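Transcriptional regulator, IclR family (Ruegeria sp. TM1040, PDB 3R4K) probably acts as a transcriptional regulator that binds DNA through a helix-turn-helix domain and carries a GAF-like C-terminal domain of the IclR family. Local coordinates at residues L80-R85 and E244-A249; H99-Q104 and T136-A141; L143-P148 and A249-F254. All blocks are in the same frame, centred on the assembly; numbering follows the deposited sequence.

In the fold
Contact 1 and contact 2 are buried, whereas contact 3 is only partly so and joins two loops. Strand 97-104 relates the first two: one face meets helix 79-94, with Leu80 and Ser83 packing on Leu100, while the other meets helix 137-143 in contact 2. Contacts 1 and 3 share the chain that leaves helix 225-245 and overlap at Ala249; contact 3 takes up the loop that follows helix 137-143. Chemistry changes with place. Contact 1 joins a methyl group to an arginine whose charge pairs with the second subunit; in contact 2 two serines and a histidine ring meet without a hydrogen bond; contact 3 is mainly aromatic and apolar, with Glu253 exposed at its border.

Contact 1: L80-R85 and E244-A249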
ATOM      1  N   LEU A  80      -3.127  10.796  -6.898  1.00 39.97           N
ATOM      2  CA  LEU A  80      -3.624  11.921  -7.692  1.00 41.54           C
ATOM      3  C   LEU A  80      -4.578  12.819  -6.885  1.00 44.66           C
ATOM      4  O   LEU A  80      -4.637  14.022  -7.127  1.00 45.27           O
ATOM      5  CB  LEU A  80      -4.263  11.456  -9.016  1.00 42.97           C
ATOM      6  CG  LEU A  80      -3.293  10.688  -9.988  1.00 49.75           C
ATOM      7  CD1 LEU A  80      -4.017  10.171 -11.193  1.00 51.96           C
ATOM      8  CD2 LEU A  80      -2.092  11.531 -10.433  1.00 50.56           C
ATOM      9  N   SER A  81      -5.273  12.251  -5.899  1.00 38.93           N
ATOM     10  CA  SER A  81      -6.154  13.003  -5.008  1.00 37.57           C
ATOM     11  C   SER A  81      -5.312  13.844  -4.035  1.00 38.56           C
ATOM     12  O   SER A  81      -5.641  15.010  -3.794  1.00 37.47           O
ATOM     13  CB  SER A  81      -7.078  12.055  -4.261  1.00 40.89           C
ATOM     14  OG  SER A  81      -7.902  12.738  -3.336  1.00 51.49           O
ATOM     15  N   ALA A  82      -4.189  13.272  -3.541  1.00 33.85           N
ATOM     16  CA  ALA A  82      -3.234  13.954  -2.661  1.00 34.86           C
ATOM     17  C   ALA A  82      -2.492  15.094  -3.400  1.00 40.54           C
ATOM     18  O   ALA A  82      -2.101  16.089  -2.780  1.00 41.66           O
ATOM     19  CB  ALA A  82      -2.222  12.956  -2.120  1.00 35.37           C
ATOM     20  N   SER A  83      -2.294  14.932  -4.718  1.00 36.28           N
ATOM     21  CA  SER A  83      -1.585  15.898  -5.547  1.00 35.67           C
ATOM     22  C   SER A  83      -2.377  17.197  -5.760  1.00 38.06           C
ATOM     23  O   SER A  83      -1.758  18.248  -5.918  1.00 37.77           O
ATOM     24  CB  SER A  83      -1.241  15.280  -6.898  1.00 37.08           C
ATOM     25  OG  SER A  83      -2.353  15.283  -7.779  1.00 38.79           O
ATOM     26  N   ARG A  84      -3.719  17.124  -5.775  1.00 33.60           N
ATOM     27  CA  ARG A  84      -4.588  18.272  -6.053  1.00 34.41           C
ATOM     28  C   ARG A  84      -4.212  19.515  -5.252  1.00 38.71           C
ATOM     29  O   ARG A  84      -4.020  20.556  -5.868  1.00 38.50           O
ATOM     30  CB  ARG A  84      -6.090  17.955  -5.862  1.00 34.65           C
ATOM     31  CG  ARG A  84      -6.626  16.782  -6.691  1.00 46.08           C
ATOM     32  CD  ARG A  84      -6.614  16.972  -8.204  1.00 53.44           C
ATOM     33  NE  ARG A  84      -6.855  15.693  -8.884  1.00 64.83           N
ATOM     34  CZ  ARG A  84      -6.694  15.474 -10.187  1.00 75.33           C
ATOM     35  NH1 ARG A  84      -6.299  16.455 -10.989  1.00 55.30           N
ATOM     36  NH2 ARG A  84      -6.912  14.269 -10.694  1.00 68.55           N
ATOM     37  N   ARG A  85      -4.070  19.418  -3.914  1.00 36.24           N
ATOM     38  CA  ARG A  85      -3.731  20.569  -3.065  1.00 36.75           C
ATOM     39  C   ARG A  85      -2.275  21.020  -3.270  1.00 39.42           C
ATOM     40  O   ARG A  85      -2.005  22.220  -3.280  1.00 40.51           O
ATOM     41  CB  ARG A  85      -3.993  20.249  -1.587  1.00 38.12           C
ATOM     42  CG  ARG A  85      -3.715  21.409  -0.640  1.00 51.97           C
ATOM     43  CD  ARG A  85      -3.826  20.993   0.816  1.00 66.05           C
ATOM     44  NE  ARG A  85      -3.245  21.993   1.714  1.00 83.78           N
ATOM     45  CZ  ARG A  85      -3.856  22.498   2.785  1.00103.67           C
ATOM     46  NH1 ARG A  85      -5.090  22.114   3.102  1.00 90.94           N
ATOM     47  NH2 ARG A  85      -3.242  23.398   3.543  1.00 94.87           N
ATOM     48  N   GLU A 244       5.092  12.800   1.719  1.00 40.03           N
ATOM     49  CA  GLU A 244       4.508  12.611   3.043  1.00 38.94           C
ATOM     50  C   GLU A 244       3.022  12.194   2.951  1.00 40.98           C
ATOM     51  O   GLU A 244       2.632  11.292   3.687  1.00 40.11           O
ATOM     52  CB  GLU A 244       4.667  13.891   3.850  1.00 41.19           C
ATOM     53  CG  GLU A 244       4.332  13.769   5.319  1.00 57.70           C
ATOM     54  CD  GLU A 244       3.954  15.103   5.937  1.00 95.76           C
ATOM     55  OE1 GLU A 244       2.742  15.325   6.160  1.00 95.74           O
ATOM     56  OE2 GLU A 244       4.860  15.942   6.156  1.00 95.65           O
ATOM     57  N   ARG A 245       2.211  12.809   2.031  1.00 34.92           N
ATOM     58  CA  ARG A 245       0.786  12.479   1.860  1.00 32.47           C
ATOM     59  C   ARG A 245       0.577  11.041   1.336  1.00 35.04           C
ATOM     60  O   ARG A 245      -0.544  10.526   1.420  1.00 35.81           O
ATOM     61  CB  ARG A 245       0.072  13.479   0.933  1.00 31.69           C
ATOM     62  CG  ARG A 245       0.039  14.951   1.395  1.00 41.00           C
ATOM     63  CD  ARG A 245      -1.159  15.329   2.262  1.00 61.46           C
ATOM     64  NE  ARG A 245      -2.452  15.172   1.578  1.00 77.86           N
ATOM     65  CZ  ARG A 245      -3.429  14.355   1.981  1.00 83.79           C
ATOM     66  NH1 ARG A 245      -3.277  13.612   3.075  1.00 54.50           N
ATOM     67  NH2 ARG A 245      -4.564  14.277   1.295  1.00 68.70           N
ATOM     68  N   ILE A 246       1.640  10.386   0.816  1.00 29.18           N
ATOM     69  CA  ILE A 246       1.549   9.026   0.298  1.00 28.00           C
ATOM     70  C   ILE A 246       2.419   8.061   1.121  1.00 34.23           C
ATOM     71  O   ILE A 246       2.577   6.918   0.720  1.00 34.84           O
ATOM     72  CB  ILE A 246       1.867   8.940  -1.230  1.00 31.02           C
ATOM     73  CG1 ILE A 246       3.327   9.361  -1.544  1.00 31.90           C
ATOM     74  CG2 ILE A 246       0.840   9.725  -2.072  1.00 31.17           C
ATOM     75  CD1 ILE A 246       3.921   8.771  -2.817  1.00 30.54           C
ATOM     76  N   GLY A 247       2.940   8.504   2.262  1.00 31.98           N
ATOM     77  CA  GLY A 247       3.755   7.688   3.157  1.00 32.12           C
ATOM     78  C   GLY A 247       5.074   7.224   2.572  1.00 37.75           C
ATOM     79  O   GLY A 247       5.588   6.157   2.941  1.00 37.34           O
ATOM     80  N   GLY A 248       5.613   8.032   1.663  1.00 35.20           N
ATOM     81  CA  GLY A 248       6.869   7.741   0.986  1.00 35.66           C
ATOM     82  C   GLY A 248       8.103   7.934   1.844  1.00 39.68           C
ATOM     83  O   GLY A 248       8.060   8.569   2.897  1.00 39.10           O
ATOM     84  N   ALA A 249       9.208   7.346   1.399  1.00 38.18           N
ATOM     85  CA  ALA A 249      10.511   7.450   2.056  1.00 39.67           C
ATOM     86  C   ALA A 249      11.575   7.664   0.998  1.00 45.67           C
ATOM     87  O   ALA A 249      11.528   7.036  -0.062  1.00 44.45           O
ATOM     88  CB  ALA A 249      10.807   6.205   2.876  1.00 40.20           C
TER
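Arg245, the last residue of helix 225-245, and Ile246 just beyond it meet Ala82 in the first turn of helix 79-94. The closest backbone approach of the two segments is between Ala82 CA and Arg245 CA, 6.2 Å apart. Ala82 CB points across the interface and meets Arg245 CB at 3.9 Å, while Ile246 CG2 adds a looser apolar contact, 4.5 Å from Ala82 CB. The arginine chain does not run straight out. Its CG lies opposite the carbonyl carbon (chi1 -61°), and further bends at chi2 (-90°) and chi3 (-62°) fold the guanidinium alongside helix 79-94, Arg245 NH2 coming within 4.2 Å of Ala82 CA at an oblique angle to the group's plane. That contact is van der Waals in nature; the charge is met by Glu52 of the second subunit, which forms a salt bridge with Arg245 NH1.

The fold element concerned is a helix end in Schellman form. Gly247, with positive phi, is the C-prime residue, and Gly247 N donates to Glu244 O at 3.1 Å. Arg245 O, close to this terminus, accepts from Arg73 NH2. On helix 79-94, Ser83 faces away from Arg245 and serves the sheet side instead: Ser83 OG donates to Leu80 O over 2.7 Å and also bonds to Ser112 OG. Arg85 NE stays 6.9 Å from Arg245 NE and has its own counter-ion in Glu89, while Arg61 of the second subunit packs on Arg245.

Contact 2: H99-Q104 and T136-A141; sequences HLSLLQ and TASGLA
Ser138, in the first turn of helix 137-143, faces Ser101 and His99 on strand 97-104. Starting at its root, Ser138 CB projects toward the strand and lies 3.6 Å from Ser101 OG, a carbon-to-oxygen packing contact. One bond further, Ser138 OG turns opposite its own carbonyl carbon (chi1 -56°), which carries it toward the histidine: His99 CE1 is 3.7 Å away from this OG, approached obliquely to the ring. The two hydroxyls remain 4.0 Å apart, from Ser138 OG to Ser101 OG, and no hydrogen bond crosses the interface.

The strand-side polar atoms have other partners. Ser101 OG makes a weak hydrogen bond with Ala213 O, and His99 ND1 a weak one with Ser110 OG, so both groups are tied to neighbouring strands. His99 CG sits between its backbone N and carbonyl carbon (chi1 61°), and the imidazole thereby reaches Ser138 although its CB does not head that way.

At the start of the helix, Thr136 is the N-cap. Thr136 OG1 accepts from Gly139 N at 2.8 Å with an N-H...O angle of 146°, and also bonds to Thr132 O. Ser101 CA and Ser138 CA, 7.2 Å apart, are the nearest alpha carbons of the two segments, and the small serine side chains lie between them.

Ser138 also packs on Ala200, Ala213 and Ala215, setting the start of helix 137-143 over strands 97-104, 210-219 and 196-204. These belong to the six-stranded antiparallel sheet of the IclR C-terminal, GAF-like (profilin-like) domain, whose other face receives helix 79-94 at Leu100.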
ATOM      1  N   HIS A  99       2.828  20.032 -12.615  1.00 25.81           N
ATOM      2  CA  HIS A  99       2.282  18.741 -13.012  1.00 26.65           C
ATOM      3  C   HIS A  99       2.984  17.571 -12.339  1.00 31.19           C
ATOM      4  O   HIS A  99       4.178  17.627 -12.034  1.00 32.95           O
ATOM      5  CB  HIS A  99       2.250  18.545 -14.542  1.00 28.75           C
ATOM      6  CG  HIS A  99       3.569  18.595 -15.234  1.00 33.87           C
ATOM      7  ND1 HIS A  99       4.169  17.442 -15.727  1.00 36.99           N
ATOM      8  CD2 HIS A  99       4.325  19.667 -15.574  1.00 37.14           C
ATOM      9  CE1 HIS A  99       5.291  17.843 -16.304  1.00 38.05           C
ATOM     10  NE2 HIS A  99       5.424  19.180 -16.242  1.00 38.56           N
ATOM     11  N   LEU A 100       2.204  16.517 -12.082  1.00 26.01           N
ATOM     12  CA  LEU A 100       2.669  15.268 -11.510  1.00 24.90           C
ATOM     13  C   LEU A 100       2.640  14.208 -12.596  1.00 31.25           C
ATOM     14  O   LEU A 100       1.620  14.006 -13.258  1.00 30.79           O
ATOM     15  CB  LEU A 100       1.823  14.842 -10.284  1.00 23.42           C
ATOM     16  CG  LEU A 100       2.156  13.476  -9.639  1.00 26.06           C
ATOM     17  CD1 LEU A 100       3.564  13.454  -9.004  1.00 23.82           C
ATOM     18  CD2 LEU A 100       1.050  13.047  -8.656  1.00 28.38           C
ATOM     19  N   SER A 101       3.779  13.563 -12.808  1.00 30.77           N
ATOM     20  CA  SER A 101       3.884  12.481 -13.781  1.00 31.54           C
ATOM     21  C   SER A 101       4.233  11.204 -13.029  1.00 36.30           C
ATOM     22  O   SER A 101       4.960  11.245 -12.018  1.00 33.84           O
ATOM     23  CB  SER A 101       4.893  12.808 -14.876  1.00 34.86           C
ATOM     24  OG  SER A 101       6.174  13.070 -14.335  1.00 47.16           O
ATOM     25  N   LEU A 102       3.638  10.082 -13.465  1.00 34.20           N
ATOM     26  CA  LEU A 102       3.854   8.803 -12.792  1.00 34.48           C
ATOM     27  C   LEU A 102       4.338   7.745 -13.740  1.00 40.73           C
ATOM     28  O   LEU A 102       3.959   7.727 -14.909  1.00 38.64           O
ATOM     29  CB  LEU A 102       2.569   8.300 -12.109  1.00 33.51           C
ATOM     30  CG  LEU A 102       1.978   9.138 -10.995  1.00 38.52           C
ATOM     31  CD1 LEU A 102       0.585   8.635 -10.642  1.00 39.35           C
ATOM     32  CD2 LEU A 102       2.871   9.143  -9.761  1.00 41.82           C
ATOM     33  N   LEU A 103       5.142   6.819 -13.212  1.00 42.61           N
ATOM     34  CA  LEU A 103       5.609   5.673 -13.975  1.00 46.01           C
ATOM     35  C   LEU A 103       4.437   4.724 -14.207  1.00 52.60           C
ATOM     36  O   LEU A 103       3.774   4.307 -13.254  1.00 50.49           O
ATOM     37  CB  LEU A 103       6.764   4.957 -13.266  1.00 47.01           C
ATOM     38  CG  LEU A 103       8.149   5.562 -13.460  1.00 52.55           C
ATOM     39  CD1 LEU A 103       9.133   4.952 -12.505  1.00 53.05           C
ATOM     40  CD2 LEU A 103       8.635   5.371 -14.870  1.00 56.07           C
ATOM     41  N   GLN A 104       4.121   4.474 -15.479  1.00 52.98           N
ATOM     42  CA  GLN A 104       3.054   3.563 -15.873  1.00 54.41           C
ATOM     43  C   GLN A 104       3.739   2.459 -16.650  1.00 61.65           C
ATOM     44  O   GLN A 104       3.821   2.486 -17.883  1.00 62.42           O
ATOM     45  CB  GLN A 104       1.938   4.284 -16.654  1.00 55.32           C
ATOM     46  CG  GLN A 104       0.797   4.796 -15.765  1.00 75.99           C
ATOM     47  CD  GLN A 104      -0.438   5.174 -16.564  1.00101.66           C
ATOM     48  OE1 GLN A 104      -0.769   6.355 -16.725  1.00 95.75           O
ATOM     49  NE2 GLN A 104      -1.159   4.177 -17.076  1.00 96.86           N
ATOM     50  N   THR A 136      12.796  15.648 -20.825  1.00 54.17           N
ATOM     51  CA  THR A 136      12.023  16.407 -19.832  1.00 50.88           C
ATOM     52  C   THR A 136      12.771  16.435 -18.504  1.00 54.27           C
ATOM     53  O   THR A 136      13.523  15.501 -18.213  1.00 55.06           O
ATOM     54  CB  THR A 136      10.595  15.815 -19.628  1.00 50.05           C
ATOM     55  OG1 THR A 136      10.676  14.499 -19.080  1.00 51.04           O
ATOM     56  CG2 THR A 136       9.768  15.786 -20.885  1.00 44.33           C
ATOM     57  N   ALA A 137      12.526  17.472 -17.680  1.00 48.93           N
ATOM     58  CA  ALA A 137      13.085  17.563 -16.332  1.00 48.75           C
ATOM     59  C   ALA A 137      12.511  16.411 -15.488  1.00 50.70           C
ATOM     60  O   ALA A 137      13.253  15.769 -14.748  1.00 49.93           O
ATOM     61  CB  ALA A 137      12.753  18.914 -15.712  1.00 48.66           C
ATOM     62  N   SER A 138      11.195  16.114 -15.667  1.00 45.49           N
ATOM     63  CA  SER A 138      10.477  15.025 -14.991  1.00 42.98           C
ATOM     64  C   SER A 138      11.128  13.679 -15.309  1.00 46.86           C
ATOM     65  O   SER A 138      11.403  12.909 -14.386  1.00 47.41           O
ATOM     66  CB  SER A 138       8.999  15.014 -15.378  1.00 42.03           C
ATOM     67  OG  SER A 138       8.399  16.265 -15.099  1.00 45.71           O
ATOM     68  N   GLY A 139      11.419  13.447 -16.589  1.00 43.02           N
ATOM     69  CA  GLY A 139      12.080  12.236 -17.063  1.00 44.60           C
ATOM     70  C   GLY A 139      13.472  12.055 -16.491  1.00 51.71           C
ATOM     71  O   GLY A 139      13.832  10.946 -16.079  1.00 52.45           O
ATOM     72  N   LEU A 140      14.261  13.153 -16.430  1.00 49.21           N
ATOM     73  CA  LEU A 140      15.625  13.137 -15.881  1.00 51.10           C
ATOM     74  C   LEU A 140      15.593  12.881 -14.373  1.00 53.55           C
ATOM     75  O   LEU A 140      16.433  12.130 -13.877  1.00 55.34           O
ATOM     76  CB  LEU A 140      16.393  14.434 -16.207  1.00 52.51           C
ATOM     77  CG  LEU A 140      16.726  14.657 -17.686  1.00 59.27           C
ATOM     78  CD1 LEU A 140      17.003  16.121 -17.970  1.00 60.26           C
ATOM     79  CD2 LEU A 140      17.886  13.779 -18.150  1.00 65.05           C
ATOM     80  N   ALA A 141      14.617  13.480 -13.657  1.00 46.58           N
ATOM     81  CA  ALA A 141      14.424  13.294 -12.212  1.00 44.94           C
ATOM     82  C   ALA A 141      14.140  11.809 -11.888  1.00 48.29           C
ATOM     83  O   ALA A 141      14.697  11.289 -10.930  1.00 46.95           O
ATOM     84  CB  ALA A 141      13.278  14.176 -11.706  1.00 42.86           C
TER

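Contact 3: L143-P148 and A249-F254; sequences LAYSEP and ACPPEF
Tyr145, just beyond helix 137-143, meets Phe254, Glu253 and Pro251 of the tail that follows helix 225-245 and folds back on the C-terminal, GAF-like domain. Its main partnership is aromatic: an offset edge-to-face stack in which the edge of Phe254 is turned to the face of Tyr145. The centroids of the Tyr145 and Phe254 rings are 5.7 Å apart and their planes make 68°. CD1 of Phe254 does the touching, 3.6 Å from Tyr145 CZ and 3.4 Å from Tyr145 OH. With CG anti to the backbone N (chi1 -179°), the Phe254 side chain crosses that of Tyr145 at about a right angle, and Tyr145 OH lies at the Phe254 edge, near the ring plane.

Aliphatic contacts flank the stack. Glu253 CG lies 4.1 Å from Tyr145 CE1; the glutamate chain runs past the tyrosine in the opposite sense, with carboxylate and ring 27° from coplanar. Pro251 CG approaches the ring obliquely, 4.4 Å from Tyr145 CD1.

Polar groups come near without bonding across the contact. Glu253 O sits at the tyrosine edge in the ring plane, 3.7 Å from CE1 of Tyr145. The hydroxyl of Tyr145 has its weak hydrogen bond elsewhere, with Arg181 O on helix 170-183. Each loop contains a type I turn closed by its own backbone bond, Ser146 N to Leu143 O at 3.2 Å and Phe254 N to Pro251 O at 3.1 Å.

Phe204, at the end of strand 196-204, stacks edge-to-face with both Tyr145 and Phe254, and Pro202 packs on the same two rings. Between the two loops themselves no hydrogen bond or salt bridge forms, consistent with a contact held by ring packing and apolar surface.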
ATOM      1  N   LEU A 143      14.786   9.102 -14.057  1.00 52.91           N
ATOM      2  CA  LEU A 143      15.937   8.323 -14.537  1.00 56.25           C
ATOM      3  C   LEU A 143      17.076   8.329 -13.521  1.00 62.64           C
ATOM      4  O   LEU A 143      17.698   7.298 -13.287  1.00 64.51           O
ATOM      5  CB  LEU A 143      16.434   8.900 -15.873  1.00 58.37           C
ATOM      6  CG  LEU A 143      16.876   7.898 -16.931  1.00 66.52           C
ATOM      7  CD1 LEU A 143      15.806   6.832 -17.182  1.00 66.43           C
ATOM      8  CD2 LEU A 143      17.210   8.602 -18.224  1.00 69.52           C
ATOM      9  N   ALA A 144      17.321   9.484 -12.897  1.00 58.84           N
ATOM     10  CA  ALA A 144      18.398   9.659 -11.934  1.00 60.17           C
ATOM     11  C   ALA A 144      18.247   8.767 -10.685  1.00 64.24           C
ATOM     12  O   ALA A 144      19.249   8.461 -10.031  1.00 65.55           O
ATOM     13  CB  ALA A 144      18.478  11.111 -11.518  1.00 60.26           C
ATOM     14  N   TYR A 145      17.016   8.330 -10.374  1.00 57.36           N
ATOM     15  CA  TYR A 145      16.760   7.493  -9.204  1.00 55.80           C
ATOM     16  C   TYR A 145      16.173   6.131  -9.576  1.00 60.38           C
ATOM     17  O   TYR A 145      15.631   5.426  -8.716  1.00 59.58           O
ATOM     18  CB  TYR A 145      15.873   8.252  -8.220  1.00 54.47           C
ATOM     19  CG  TYR A 145      16.619   9.415  -7.606  1.00 56.47           C
ATOM     20  CD1 TYR A 145      17.533   9.211  -6.583  1.00 59.16           C
ATOM     21  CD2 TYR A 145      16.482  10.705  -8.111  1.00 56.63           C
ATOM     22  CE1 TYR A 145      18.241  10.267  -6.025  1.00 59.79           C
ATOM     23  CE2 TYR A 145      17.189  11.774  -7.562  1.00 58.11           C
ATOM     24  CZ  TYR A 145      18.060  11.550  -6.509  1.00 60.94           C
ATOM     25  OH  TYR A 145      18.735  12.589  -5.928  1.00 55.79           O
ATOM     26  N   SER A 146      16.363   5.737 -10.844  1.00 59.08           N
ATOM     27  CA  SER A 146      15.958   4.451 -11.383  1.00 60.40           C
ATOM     28  C   SER A 146      17.138   3.456 -11.306  1.00 71.59           C
ATOM     29  O   SER A 146      18.289   3.861 -11.074  1.00 74.58           O
ATOM     30  CB  SER A 146      15.473   4.613 -12.820  1.00 63.00           C
ATOM     31  OG  SER A 146      14.122   5.046 -12.846  1.00 65.93           O
ATOM     32  N   GLU A 147      16.845   2.153 -11.475  1.00 69.04           N
ATOM     33  CA  GLU A 147      17.854   1.092 -11.442  1.00 71.46           C
ATOM     34  C   GLU A 147      18.856   1.255 -12.591  1.00 77.21           C
ATOM     35  O   GLU A 147      18.445   1.589 -13.707  1.00 76.50           O
ATOM     36  CB  GLU A 147      17.203  -0.301 -11.505  1.00 73.06           C
ATOM     37  CG  GLU A 147      16.753  -0.857 -10.164  1.00 80.44           C
ATOM     38  CD  GLU A 147      17.780  -0.881  -9.047  1.00101.46           C
ATOM     39  OE1 GLU A 147      18.747  -1.675  -9.125  1.00112.37           O
ATOM     40  OE2 GLU A 147      17.605  -0.099  -8.085  1.00 79.95           O
ATOM     41  N   PRO A 148      20.170   1.006 -12.348  1.00 76.23           N
ATOM     42  CA  PRO A 148      21.162   1.169 -13.428  1.00 79.55           C
ATOM     43  C   PRO A 148      20.785   0.424 -14.712  1.00 85.37           C
ATOM     44  O   PRO A 148      21.014   0.959 -15.792  1.00 85.70           O
ATOM     45  CB  PRO A 148      22.444   0.614 -12.810  1.00 83.98           C
ATOM     46  CG  PRO A 148      22.272   0.823 -11.346  1.00 85.49           C
ATOM     47  CD  PRO A 148      20.821   0.592 -11.083  1.00 77.47           C
ATOM     48  N   ALA A 249       9.208   7.346   1.399  1.00 38.18           N
ATOM     49  CA  ALA A 249      10.511   7.450   2.056  1.00 39.67           C
ATOM     50  C   ALA A 249      11.575   7.664   0.998  1.00 45.67           C
ATOM     51  O   ALA A 249      11.528   7.036  -0.062  1.00 44.45           O
ATOM     52  CB  ALA A 249      10.807   6.205   2.876  1.00 40.20           C
ATOM     53  N   CYS A 250      12.492   8.602   1.265  1.00 45.50           N
ATOM     54  CA  CYS A 250      13.564   8.963   0.349  1.00 48.25           C
ATOM     55  C   CYS A 250      14.715   7.987   0.480  1.00 51.71           C
ATOM     56  O   CYS A 250      15.035   7.585   1.597  1.00 51.98           O
ATOM     57  CB  CYS A 250      14.015  10.399   0.602  1.00 50.97           C
ATOM     58  SG  CYS A 250      12.686  11.632   0.433  1.00 54.32           S
ATOM     59  N   PRO A 251      15.382   7.598  -0.622  1.00 49.35           N
ATOM     60  CA  PRO A 251      16.555   6.721  -0.486  1.00 51.82           C
ATOM     61  C   PRO A 251      17.773   7.507   0.054  1.00 57.98           C
ATOM     62  O   PRO A 251      17.748   8.736  -0.012  1.00 56.84           O
ATOM     63  CB  PRO A 251      16.767   6.214  -1.914  1.00 54.62           C
ATOM     64  CG  PRO A 251      16.270   7.287  -2.776  1.00 57.13           C
ATOM     65  CD  PRO A 251      15.168   7.987  -2.028  1.00 50.46           C
ATOM     66  N   PRO A 252      18.829   6.860   0.618  1.00 58.93           N
ATOM     67  CA  PRO A 252      19.972   7.645   1.150  1.00 61.61           C
ATOM     68  C   PRO A 252      20.664   8.531   0.103  1.00 67.31           C
ATOM     69  O   PRO A 252      21.131   9.627   0.443  1.00 67.55           O
ATOM     70  CB  PRO A 252      20.935   6.569   1.688  1.00 64.99           C
ATOM     71  CG  PRO A 252      20.486   5.275   1.096  1.00 68.19           C
ATOM     72  CD  PRO A 252      19.020   5.407   0.840  1.00 60.90           C
ATOM     73  N   GLU A 253      20.688   8.067  -1.168  1.00 65.41           N
ATOM     74  CA  GLU A 253      21.283   8.754  -2.329  1.00 68.11           C
ATOM     75  C   GLU A 253      20.552  10.083  -2.700  1.00 69.71           C
ATOM     76  O   GLU A 253      21.021  10.799  -3.591  1.00 70.23           O
ATOM     77  CB  GLU A 253      21.335   7.814  -3.557  1.00 70.43           C
ATOM     78  CG  GLU A 253      19.995   7.203  -3.950  1.00 80.45           C
ATOM     79  CD  GLU A 253      19.796   5.743  -3.594  1.00102.33           C
ATOM     80  OE1 GLU A 253      19.998   5.381  -2.412  1.00 79.54           O
ATOM     81  OE2 GLU A 253      19.365   4.974  -4.483  1.00107.12           O
ATOM     82  N   PHE A 254      19.416  10.391  -2.026  1.00 63.14           N
ATOM     83  CA  PHE A 254      18.634  11.602  -2.249  1.00 62.04           C
ATOM     84  C   PHE A 254      18.971  12.650  -1.166  1.00 68.62           C
ATOM     85  O   PHE A 254      18.804  12.372   0.028  1.00 66.15           O
ATOM     86  CB  PHE A 254      17.124  11.301  -2.302  1.00 60.25           C
ATOM     87  CG  PHE A 254      16.271  12.520  -2.554  1.00 60.31           C
ATOM     88  CD1 PHE A 254      16.166  13.065  -3.826  1.00 64.01           C
ATOM     89  CD2 PHE A 254      15.582  13.130  -1.516  1.00 61.45           C
ATOM     90  CE1 PHE A 254      15.392  14.204  -4.056  1.00 64.43           C
ATOM     91  CE2 PHE A 254      14.801  14.266  -1.747  1.00 63.90           C
ATOM     92  CZ  PHE A 254      14.710  14.795  -3.015  1.00 62.36           C
TER